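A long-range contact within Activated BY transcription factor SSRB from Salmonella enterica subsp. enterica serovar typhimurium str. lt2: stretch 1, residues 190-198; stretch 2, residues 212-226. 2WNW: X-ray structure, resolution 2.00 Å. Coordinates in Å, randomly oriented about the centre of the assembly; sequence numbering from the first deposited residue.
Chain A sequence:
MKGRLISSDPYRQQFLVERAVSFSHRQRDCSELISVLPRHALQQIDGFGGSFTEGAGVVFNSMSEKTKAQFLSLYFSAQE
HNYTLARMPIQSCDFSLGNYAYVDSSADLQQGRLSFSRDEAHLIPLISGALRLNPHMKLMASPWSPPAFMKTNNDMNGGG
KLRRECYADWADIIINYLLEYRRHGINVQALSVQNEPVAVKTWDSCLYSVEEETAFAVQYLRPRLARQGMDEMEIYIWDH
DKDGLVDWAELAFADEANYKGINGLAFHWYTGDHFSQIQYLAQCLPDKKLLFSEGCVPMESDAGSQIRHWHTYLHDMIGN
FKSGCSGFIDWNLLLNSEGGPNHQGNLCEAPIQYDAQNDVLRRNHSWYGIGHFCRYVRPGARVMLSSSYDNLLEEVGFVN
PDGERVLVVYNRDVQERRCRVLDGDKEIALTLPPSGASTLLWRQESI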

# COMPACT_ATOMS: atom_id res chain seq x y z
N ALA A 190 -9.84 24.62 13.16
CA ALA A 190 -8.49 24.21 12.80
C ALA A 190 -7.73 25.30 12.06
O ALA A 190 -8.32 26.14 11.39
CB ALA A 190 -8.54 22.95 11.95
N LEU A 191 -6.41 25.26 12.20
CA LEU A 191 -5.51 26.20 11.55
C LEU A 191 -4.28 25.47 11.06
O LEU A 191 -3.96 24.38 11.53
CB LEU A 191 -5.03 27.26 12.55
CG LEU A 191 -6.00 28.18 13.28
CD1 LEU A 191 -5.26 28.87 14.42
CD2 LEU A 191 -6.57 29.18 12.31
N SER A 192 -3.59 26.07 10.09
CA SER A 192 -2.31 25.54 9.66
C SER A 192 -1.47 26.80 9.84
O SER A 192 -2.01 27.91 9.77
CB SER A 192 -2.32 25.05 8.20
OG SER A 192 -2.35 26.10 7.27
N VAL A 193 -0.19 26.65 10.13
CA VAL A 193 0.67 27.81 10.33
C VAL A 193 0.90 28.60 9.05
O VAL A 193 0.86 29.83 9.05
CB VAL A 193 2.05 27.39 10.89
CG1 VAL A 193 3.03 28.56 10.83
CG2 VAL A 193 1.90 26.92 12.33
N GLN A 194 1.13 27.88 7.96
CA GLN A 194 1.40 28.50 6.68
C GLN A 194 1.21 27.51 5.54
O GLN A 194 1.61 26.35 5.64
CB GLN A 194 2.84 29.02 6.67
CG GLN A 194 3.39 29.41 5.31
CD GLN A 194 2.74 30.66 4.75
OE1 GLN A 194 2.51 31.63 5.47
NE2 GLN A 194 2.48 30.67 3.45
N ASN A 195 0.61 27.98 4.45
CA ASN A 195 0.40 27.16 3.28
C ASN A 195 1.76 26.99 2.60
O ASN A 195 2.45 27.99 2.33
CB ASN A 195 -0.57 27.85 2.31
CG ASN A 195 -0.74 27.10 1.00
OD1 ASN A 195 -1.29 26.00 0.97
ND2 ASN A 195 -0.26 27.70 -0.08
N GLU A 196 2.17 25.75 2.36
CA GLU A 196 3.43 25.46 1.67
C GLU A 196 4.60 26.32 2.16
O GLU A 196 5.18 27.09 1.39
CB GLU A 196 3.24 25.66 0.17
CG GLU A 196 2.12 24.83 -0.44
CD GLU A 196 2.04 24.96 -1.95
OE1 GLU A 196 3.09 24.87 -2.62
OE2 GLU A 196 0.93 25.15 -2.48
N PRO A 197 4.98 26.18 3.44
CA PRO A 197 6.07 26.93 4.08
C PRO A 197 7.46 26.83 3.48
O PRO A 197 8.36 27.56 3.88
CB PRO A 197 6.03 26.43 5.52
CG PRO A 197 5.54 25.01 5.37
CD PRO A 197 4.44 25.16 4.36
N VAL A 198 7.66 25.92 2.53
CA VAL A 198 8.98 25.78 1.92
C VAL A 198 8.96 26.16 0.44
O VAL A 198 9.95 25.99 -0.26
CB VAL A 198 9.52 24.33 2.04
CG1 VAL A 198 9.61 23.93 3.50
CG2 VAL A 198 8.61 23.37 1.28
N GLU A 212 11.00 27.38 12.74
CA GLU A 212 10.21 28.61 12.76
C GLU A 212 8.71 28.34 12.74
O GLU A 212 7.95 28.98 13.47
CB GLU A 212 10.59 29.49 11.57
CG GLU A 212 11.96 30.13 11.72
CD GLU A 212 12.52 30.63 10.40
OE1 GLU A 212 13.59 31.28 10.43
OE2 GLU A 212 11.89 30.37 9.35
N GLU A 213 8.29 27.41 11.89
CA GLU A 213 6.87 27.09 11.79
C GLU A 213 6.34 26.54 13.11
O GLU A 213 5.30 26.98 13.60
CB GLU A 213 6.64 26.05 10.68
CG GLU A 213 5.18 25.65 10.51
CD GLU A 213 5.03 24.31 9.80
OE1 GLU A 213 5.82 23.39 10.11
OE2 GLU A 213 4.13 24.18 8.94
N THR A 214 7.06 25.58 13.69
CA THR A 214 6.61 24.99 14.94
C THR A 214 6.68 25.99 16.10
O THR A 214 5.83 25.97 16.98
CB THR A 214 7.42 23.71 15.30
OG1 THR A 214 8.82 24.01 15.33
CG2 THR A 214 7.16 22.61 14.27
N ALA A 215 7.68 26.86 16.09
CA ALA A 215 7.79 27.86 17.15
C ALA A 215 6.59 28.80 17.07
O ALA A 215 6.03 29.20 18.10
CB ALA A 215 9.09 28.66 17.01
N PHE A 216 6.18 29.15 15.86
CA PHE A 216 5.04 30.05 15.69
C PHE A 216 3.78 29.39 16.23
O PHE A 216 2.96 30.04 16.88
CB PHE A 216 4.84 30.41 14.22
CG PHE A 216 3.81 31.48 14.00
CD1 PHE A 216 4.10 32.81 14.28
CD2 PHE A 216 2.53 31.15 13.57
CE1 PHE A 216 3.13 33.81 14.13
CE2 PHE A 216 1.55 32.14 13.42
CZ PHE A 216 1.86 33.46 13.70
N ALA A 217 3.62 28.10 15.97
CA ALA A 217 2.44 27.38 16.43
C ALA A 217 2.41 27.22 17.95
O ALA A 217 1.40 27.52 18.60
CB ALA A 217 2.38 26.00 15.77
N VAL A 218 3.51 26.75 18.51
CA VAL A 218 3.59 26.48 19.94
C VAL A 218 3.91 27.66 20.85
O VAL A 218 3.33 27.79 21.93
CB VAL A 218 4.62 25.35 20.21
CG1 VAL A 218 4.75 25.09 21.70
CG2 VAL A 218 4.18 24.09 19.47
N GLN A 219 4.82 28.53 20.42
CA GLN A 219 5.20 29.67 21.24
C GLN A 219 4.31 30.90 21.08
O GLN A 219 4.14 31.67 22.02
CB GLN A 219 6.65 30.06 20.95
CG GLN A 219 7.67 29.05 21.43
CD GLN A 219 9.06 29.35 20.91
OE1 GLN A 219 9.47 30.51 20.84
NE2 GLN A 219 9.80 28.31 20.56
N TYR A 220 3.73 31.08 19.89
CA TYR A 220 2.89 32.24 19.66
C TYR A 220 1.39 32.00 19.55
O TYR A 220 0.60 32.67 20.22
CB TYR A 220 3.39 33.01 18.44
CG TYR A 220 4.76 33.61 18.65
CD1 TYR A 220 5.91 32.82 18.55
CD2 TYR A 220 4.91 34.95 19.02
CE1 TYR A 220 7.17 33.36 18.80
CE2 TYR A 220 6.16 35.49 19.27
CZ TYR A 220 7.29 34.69 19.16
OH TYR A 220 8.53 35.23 19.41
N LEU A 221 0.98 31.05 18.72
CA LEU A 221 -0.45 30.78 18.57
C LEU A 221 -1.08 30.12 19.79
O LEU A 221 -2.11 30.58 20.28
CB LEU A 221 -0.72 29.90 17.34
CG LEU A 221 -0.57 30.59 15.97
CD1 LEU A 221 -0.84 29.58 14.86
CD2 LEU A 221 -1.56 31.75 15.87
N ARG A 222 -0.47 29.06 20.29
CA ARG A 222 -1.02 28.35 21.44
C ARG A 222 -1.36 29.23 22.65
O ARG A 222 -2.50 29.23 23.11
CB ARG A 222 -0.08 27.21 21.86
CG ARG A 222 -0.26 25.94 21.03
CD ARG A 222 -1.68 25.40 21.18
NE ARG A 222 -1.94 24.24 20.34
CZ ARG A 222 -3.16 23.85 19.96
NH1 ARG A 222 -4.22 24.53 20.37
NH2 ARG A 222 -3.30 22.80 19.16
N PRO A 223 -0.39 30.01 23.16
CA PRO A 223 -0.65 30.88 24.31
C PRO A 223 -1.80 31.86 24.08
O PRO A 223 -2.62 32.10 24.96
CB PRO A 223 0.68 31.59 24.52
CG PRO A 223 1.68 30.61 24.02
CD PRO A 223 1.03 30.11 22.75
N ARG A 224 -1.86 32.43 22.88
CA ARG A 224 -2.91 33.39 22.56
C ARG A 224 -4.26 32.71 22.44
O ARG A 224 -5.26 33.21 22.95
CB ARG A 224 -2.56 34.14 21.26
CG ARG A 224 -1.36 35.07 21.44
CD ARG A 224 -0.93 35.75 20.15
NE ARG A 224 0.11 36.75 20.41
CZ ARG A 224 1.35 36.46 20.80
NH1 ARG A 224 1.73 35.20 20.97
NH2 ARG A 224 2.21 37.44 21.05
N LEU A 225 -4.30 31.56 21.77
CA LEU A 225 -5.56 30.83 21.62
C LEU A 225 -6.09 30.48 23.00
O LEU A 225 -7.29 30.60 23.26
CB LEU A 225 -5.33 29.55 20.80
CG LEU A 225 -5.02 29.77 19.32
CD1 LEU A 225 -4.47 28.49 18.70
CD2 LEU A 225 -6.29 30.23 18.61
N ALA A 226 -5.20 30.03 23.88
CA ALA A 226 -5.59 29.66 25.23
C ALA A 226 -6.20 30.85 25.97
O ALA A 226 -7.25 30.72 26.61
CB ALA A 226 -4.38 29.14 25.99
O HOH W 1 1.72 25.01 8.14

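No direct hydrogen bond joins the two stretches; the polar link between them runs through a single water. Water 1 accepts from the backbone N of Gln-194 (2.9 Å from N to the water O) and donates to OE2 of Glu-213 (2.7 Å from the water O), so a loop amide reaches a helix carboxylate through one intermediary.

The rest of the contact is mostly apolar, though the Pro-197 ring approaches that same oxygen, CG to OE2 of Glu-213 at 3.9 Å. A strand, residues 190-192, and the loop after it lie against one side of the helix 212-226, and the backbones come nearest where CA of Val-193 stands 6.4 Å from CA of Ala-217. The small methyl of Ala-217 accompanies this approach: its CB lies 3.6 Å from CG2 of Val-193. The other methyl, CG1 of Val-193, sits 3.8 Å from CD2 of Phe-216, oblique to the ring, while CB of Val-193 is 3.6 Å from CG of Glu-213. The aliphatic part of that glutamate thus packs while its carboxylate holds the water.

Further along the helix, CD1 of Leu-191 meets CD1 of Leu-221 at 4.5 Å and CD1 of Leu-225 at 4.4 Å, a looser fit. The helix widens into a pi-type turn at 216-221, a segment that itself carries three of the contact residues, Phe-216, Ala-217 and Leu-221, evidenced by Leu-221 N bonding to Phe-216 O at 2.9 Å.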